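Phosphoribosylglycinamide synthetase (Anaerococcus prevotii, PDB 4DIM) probably acts as an ATP-dependent ligase of the ATP-grasp type, binding ATP and a metal ion. Local coordinates at residues I191-Y203 / V207-M219. Numbering follows the deposited sequence.
Sequences IEGYEFGAQAFVY and VLFVMPHGDETYM
The imidazole of His213 lies across the backbone of Gly197, its antiparallel partner, with the glycine CA over the ring face, 4.1 Å from the centroid. CG of His213 stands between its own backbone N and carbonyl carbon (chi1 52°), which swings the ring back over the opposite strand instead of out from the sheet. Gly197, having no side chain, lets the ring lie close over its backbone. Two bonds hold the imidazole at its nitrogens: Gln199 NE2 donates to His213 NE2 (3.2 Å), coming from somewhat outside the ring plane with the amide turned 48° against it, while His213 ND1 gives a weak bond to Asp215 OD1, which lies at the ring edge. Gln199 NE2 also bonds to OD1 of Asn261, its stronger partner, and Gln199 OE1 accepts from the backbone N of Gly281. Replacing His213 by an alanine would probably take one bond from the Gln199 amide, which keeps Asn261, and the weak one from Asp215, and bare the backbone of Gly197 that the ring lies over.

Beneath these side chains the strands are laced by paired bonds, Gly197 with His213 and Gln199 with Met211 (Met211 N to Gln199 O, 2.7 Å). Further along the same face, Phe209 also folds back over the neighbouring strand (chi1 66°), placing CE2 3.6 Å from Phe201 CB and one ring face over Phe201 N. Leu208 lies alongside Phe201, its CD1 meeting CD2 of the ring obliquely. Ala198, Ala200 and Val210 form a small apolar row on the other face.

The pair is a beta hairpin within the large antiparallel sheet of the ATP-grasp region: strand 258-267 flanks 194-203, strand 223-230 flanks 206-219, with His228 meeting the His213 ring, and helix 297-305 packs on Phe201 and Leu208 through Met300.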
loop_
_atom_site.group_PDB
_atom_site.type_symbol
_atom_site.label_atom_id
_atom_site.label_comp_id
_atom_site.label_asym_id
_atom_site.label_seq_id
_atom_site.Cartn_x
_atom_site.Cartn_y
_atom_site.Cartn_z
ATOM N N ILE A 191 -11.417 9.908 14.169
ATOM C CA ILE A 191 -12.320 9.806 13.025
ATOM C C ILE A 191 -12.739 8.365 12.950
ATOM O O ILE A 191 -11.921 7.498 12.712
ATOM C CB ILE A 191 -11.640 10.294 11.716
ATOM C CG1 ILE A 191 -10.956 11.665 11.882
ATOM C CG2 ILE A 191 -12.632 10.330 10.571
ATOM C CD1 ILE A 191 -11.903 12.843 12.105
ATOM N N GLU A 192 -13.983 8.089 13.211
ATOM C CA GLU A 192 -14.479 6.728 13.164
ATOM C C GLU A 192 -15.496 6.725 12.020
ATOM O O GLU A 192 -16.325 7.628 11.936
ATOM C CB GLU A 192 -15.011 6.253 14.562
ATOM C CG GLU A 192 -16.163 7.012 15.206
ATOM C CD GLU A 192 -15.904 8.376 15.831
ATOM O OE1 GLU A 192 -16.497 8.625 16.905
ATOM O OE2 GLU A 192 -15.241 9.234 15.196
ATOM N N GLY A 193 -15.323 5.813 11.066
ATOM C CA GLY A 193 -16.220 5.755 9.921
ATOM C C GLY A 193 -15.923 4.626 8.955
ATOM O O GLY A 193 -15.324 3.628 9.337
ATOM N N TYR A 194 -16.338 4.774 7.693
ATOM C CA TYR A 194 -16.081 3.742 6.681
ATOM C C TYR A 194 -14.620 3.848 6.163
ATOM O O TYR A 194 -14.251 4.858 5.544
ATOM C CB TYR A 194 -17.100 3.825 5.522
ATOM C CG TYR A 194 -16.957 2.669 4.556
ATOM C CD1 TYR A 194 -17.210 1.359 4.961
ATOM C CD2 TYR A 194 -16.475 2.869 3.265
ATOM C CE1 TYR A 194 -16.971 0.278 4.115
ATOM C CE2 TYR A 194 -16.287 1.795 2.391
ATOM C CZ TYR A 194 -16.515 0.497 2.827
ATOM O OH TYR A 194 -16.310 -0.597 2.004
ATOM N N GLU A 195 -13.788 2.817 6.458
ATOM C CA GLU A 195 -12.381 2.789 6.011
ATOM C C GLU A 195 -12.259 2.179 4.626
ATOM O O GLU A 195 -12.837 1.136 4.340
ATOM C CB GLU A 195 -11.483 1.999 6.952
ATOM C CG GLU A 195 -11.397 2.539 8.355
ATOM C CD GLU A 195 -10.661 1.636 9.335
ATOM O OE1 GLU A 195 -10.355 0.475 8.975
ATOM O OE2 GLU A 195 -10.399 2.091 10.473
ATOM N N PHE A 196 -11.501 2.825 3.763
ATOM C CA PHE A 196 -11.263 2.317 2.425
ATOM C C PHE A 196 -9.942 2.906 1.963
ATOM O O PHE A 196 -9.288 3.590 2.739
ATOM C CB PHE A 196 -12.456 2.654 1.492
ATOM C CG PHE A 196 -12.645 4.122 1.237
ATOM C CD1 PHE A 196 -12.130 4.715 0.097
ATOM C CD2 PHE A 196 -13.195 4.940 2.203
ATOM C CE1 PHE A 196 -12.205 6.093 -0.090
ATOM C CE2 PHE A 196 -13.216 6.320 2.035
ATOM C CZ PHE A 196 -12.780 6.881 0.857
ATOM N N GLY A 197 -9.537 2.600 0.746
ATOM C CA GLY A 197 -8.301 3.099 0.177
ATOM C C GLY A 197 -8.447 3.617 -1.235
ATOM O O GLY A 197 -9.540 3.632 -1.811
ATOM N N ALA A 198 -7.317 4.013 -1.819
ATOM C CA ALA A 198 -7.283 4.459 -3.198
ATOM C C ALA A 198 -5.904 4.331 -3.782
ATOM O O ALA A 198 -4.915 4.454 -3.066
ATOM C CB ALA A 198 -7.748 5.893 -3.298
ATOM N N GLN A 199 -5.845 4.128 -5.099
ATOM C CA GLN A 199 -4.621 4.074 -5.876
ATOM C C GLN A 199 -4.584 5.278 -6.762
ATOM O O GLN A 199 -5.625 5.748 -7.212
ATOM C CB GLN A 199 -4.512 2.806 -6.765
ATOM C CG GLN A 199 -4.455 1.462 -6.056
ATOM C CD GLN A 199 -3.329 1.286 -5.068
ATOM O OE1 GLN A 199 -2.183 1.055 -5.441
ATOM N NE2 GLN A 199 -3.617 1.418 -3.787
ATOM N N ALA A 200 -3.409 5.762 -7.050
ATOM C CA ALA A 200 -3.260 6.871 -7.961
ATOM C C ALA A 200 -1.912 6.766 -8.625
ATOM O O ALA A 200 -1.129 5.869 -8.321
ATOM C CB ALA A 200 -3.450 8.210 -7.262
ATOM N N PHE A 201 -1.704 7.586 -9.621
ATOM C CA PHE A 201 -0.462 7.564 -10.366
ATOM C C PHE A 201 -0.197 8.985 -10.803
ATOM O O PHE A 201 -1.095 9.601 -11.371
ATOM C CB PHE A 201 -0.603 6.604 -11.556
ATOM C CG PHE A 201 0.671 6.299 -12.290
ATOM C CD1 PHE A 201 1.381 5.135 -12.030
ATOM C CD2 PHE A 201 1.113 7.123 -13.308
ATOM C CE1 PHE A 201 2.522 4.821 -12.756
ATOM C CE2 PHE A 201 2.272 6.823 -14.009
ATOM C CZ PHE A 201 2.952 5.662 -13.743
ATOM N N VAL A 202 0.986 9.522 -10.475
ATOM C CA VAL A 202 1.375 10.880 -10.847
ATOM C C VAL A 202 2.617 10.840 -11.820
ATOM O O VAL A 202 3.591 10.168 -11.561
ATOM C CB VAL A 202 1.564 11.798 -9.600
ATOM C CG1 VAL A 202 2.555 11.240 -8.597
ATOM C CG2 VAL A 202 1.930 13.227 -10.003
ATOM N N TYR A 203 2.534 11.550 -12.951
ATOM C CA TYR A 203 3.620 11.619 -13.962
ATOM C C TYR A 203 3.740 13.028 -14.516
ATOM O O TYR A 203 2.782 13.537 -15.095
ATOM C CB TYR A 203 3.317 10.645 -15.102
ATOM C CG TYR A 203 4.247 10.762 -16.287
ATOM C CD1 TYR A 203 5.592 10.448 -16.169
ATOM C CD2 TYR A 203 3.759 11.064 -17.555
ATOM C CE1 TYR A 203 6.441 10.483 -17.273
ATOM C CE2 TYR A 203 4.593 11.079 -18.668
ATOM C CZ TYR A 203 5.939 10.814 -18.518
ATOM O OH TYR A 203 6.779 10.788 -19.599
ATOM N N VAL A 207 -1.893 13.910 -12.382
ATOM C CA VAL A 207 -2.466 12.743 -11.735
ATOM C C VAL A 207 -3.374 12.090 -12.777
ATOM O O VAL A 207 -4.423 12.641 -13.157
ATOM C CB VAL A 207 -3.195 13.123 -10.433
ATOM C CG1 VAL A 207 -3.896 11.909 -9.815
ATOM C CG2 VAL A 207 -2.214 13.743 -9.451
ATOM N N LEU A 208 -2.931 10.943 -13.279
ATOM C CA LEU A 208 -3.641 10.191 -14.312
ATOM C C LEU A 208 -4.983 9.697 -13.824
ATOM O O LEU A 208 -5.971 9.712 -14.566
ATOM C CB LEU A 208 -2.790 8.993 -14.729
ATOM C CG LEU A 208 -1.383 9.350 -15.253
ATOM C CD1 LEU A 208 -0.733 8.161 -15.889
ATOM C CD2 LEU A 208 -1.414 10.534 -16.221
ATOM N N PHE A 209 -5.015 9.217 -12.599
ATOM C CA PHE A 209 -6.255 8.733 -12.029
ATOM C C PHE A 209 -6.207 8.668 -10.505
ATOM O O PHE A 209 -5.163 8.804 -9.888
ATOM C CB PHE A 209 -6.581 7.324 -12.593
ATOM C CG PHE A 209 -5.598 6.261 -12.178
ATOM C CD1 PHE A 209 -5.724 5.613 -10.966
ATOM C CD2 PHE A 209 -4.559 5.895 -13.012
ATOM C CE1 PHE A 209 -4.813 4.650 -10.585
ATOM C CE2 PHE A 209 -3.632 4.956 -12.609
ATOM C CZ PHE A 209 -3.774 4.331 -11.404
ATOM N N VAL A 210 -7.367 8.470 -9.923
ATOM C CA VAL A 210 -7.570 8.153 -8.523
ATOM C C VAL A 210 -8.619 7.045 -8.552
ATOM O O VAL A 210 -9.720 7.234 -9.081
ATOM C CB VAL A 210 -7.923 9.323 -7.586
ATOM C CG1 VAL A 210 -7.910 8.860 -6.140
ATOM C CG2 VAL A 210 -6.939 10.470 -7.762
HETATM N N MSE A 211 -8.216 5.850 -8.106
HETATM C CA MSE A 211 -9.099 4.703 -8.110
HETATM C C MSE A 211 -9.440 4.260 -6.681
HETATM O O MSE A 211 -8.699 3.471 -6.101
HETATM C CB MSE A 211 -8.452 3.537 -8.871
HETATM C CG MSE A 211 -9.438 2.370 -9.131
HETATM SE SE MSE A 211 -8.493 0.766 -9.642
HETATM C CE MSE A 211 -7.930 0.352 -7.976
ATOM N N PRO A 212 -10.626 4.637 -6.164
ATOM C CA PRO A 212 -11.048 4.126 -4.848
ATOM C C PRO A 212 -11.198 2.608 -4.843
ATOM O O PRO A 212 -11.433 2.003 -5.875
ATOM C CB PRO A 212 -12.398 4.831 -4.612
ATOM C CG PRO A 212 -12.321 6.055 -5.449
ATOM C CD PRO A 212 -11.552 5.677 -6.659
ATOM N N HIS A 213 -10.984 1.987 -3.688
ATOM C CA HIS A 213 -11.124 0.535 -3.589
ATOM C C HIS A 213 -11.510 0.094 -2.184
ATOM O O HIS A 213 -11.273 0.785 -1.177
ATOM C CB HIS A 213 -9.865 -0.228 -4.066
ATOM C CG HIS A 213 -8.590 0.209 -3.437
ATOM N ND1 HIS A 213 -8.220 -0.229 -2.173
ATOM C CD2 HIS A 213 -7.606 0.995 -3.939
ATOM C CE1 HIS A 213 -7.072 0.364 -1.916
ATOM N NE2 HIS A 213 -6.648 1.091 -2.967
ATOM N N GLY A 214 -12.177 -1.040 -2.152
ATOM C CA GLY A 214 -12.661 -1.621 -0.916
ATOM C C GLY A 214 -11.571 -2.399 -0.239
ATOM O O GLY A 214 -10.684 -2.925 -0.910
ATOM N N ASP A 215 -11.613 -2.430 1.093
ATOM C CA ASP A 215 -10.601 -3.076 1.921
ATOM C C ASP A 215 -11.238 -4.124 2.836
ATOM O O ASP A 215 -11.871 -3.766 3.825
ATOM C CB ASP A 215 -9.867 -2.000 2.762
ATOM C CG ASP A 215 -8.984 -0.981 2.001
ATOM O OD1 ASP A 215 -8.789 -1.144 0.755
ATOM O OD2 ASP A 215 -8.449 -0.048 2.660
ATOM N N GLU A 216 -11.095 -5.427 2.491
ATOM C CA GLU A 216 -11.581 -6.536 3.346
ATOM C C GLU A 216 -10.507 -6.865 4.386
ATOM O O GLU A 216 -9.309 -6.819 4.098
ATOM C CB GLU A 216 -11.958 -7.761 2.541
ATOM C CG GLU A 216 -13.189 -7.543 1.695
ATOM C CD GLU A 216 -13.496 -8.662 0.724
ATOM O OE1 GLU A 216 -12.616 -9.532 0.529
ATOM O OE2 GLU A 216 -14.617 -8.678 0.160
ATOM N N THR A 217 -10.922 -7.123 5.606
ATOM C CA THR A 217 -9.941 -7.313 6.669
ATOM C C THR A 217 -10.314 -8.520 7.593
ATOM O O THR A 217 -11.455 -8.992 7.589
ATOM C CB THR A 217 -9.828 -5.945 7.402
ATOM O OG1 THR A 217 -8.504 -5.748 7.892
ATOM C CG2 THR A 217 -10.861 -5.761 8.487
ATOM N N TYR A 218 -9.296 -9.058 8.295
ATOM C CA TYR A 218 -9.453 -10.153 9.261
ATOM C C TYR A 218 -8.906 -9.695 10.595
ATOM O O TYR A 218 -7.736 -9.314 10.674
ATOM C CB TYR A 218 -8.745 -11.443 8.812
ATOM C CG TYR A 218 -9.038 -12.626 9.717
ATOM C CD1 TYR A 218 -10.181 -13.396 9.541
ATOM C CD2 TYR A 218 -8.210 -12.928 10.796
ATOM C CE1 TYR A 218 -10.468 -14.472 10.380
ATOM C CE2 TYR A 218 -8.493 -13.995 11.653
ATOM C CZ TYR A 218 -9.626 -14.768 11.443
ATOM O OH TYR A 218 -9.937 -15.836 12.270
HETATM N N MSE A 219 -9.749 -9.739 11.643
HETATM C CA MSE A 219 -9.376 -9.327 12.996
HETATM C C MSE A 219 -8.858 -10.516 13.811
HETATM O O MSE A 219 -9.567 -11.518 13.983
HETATM C CB MSE A 219 -10.588 -8.690 13.716
HETATM C CG MSE A 219 -10.284 -8.164 15.139
HETATM SE SE MSE A 219 -8.757 -6.950 15.262
HETATM C CE MSE A 219 -9.583 -5.369 14.556
#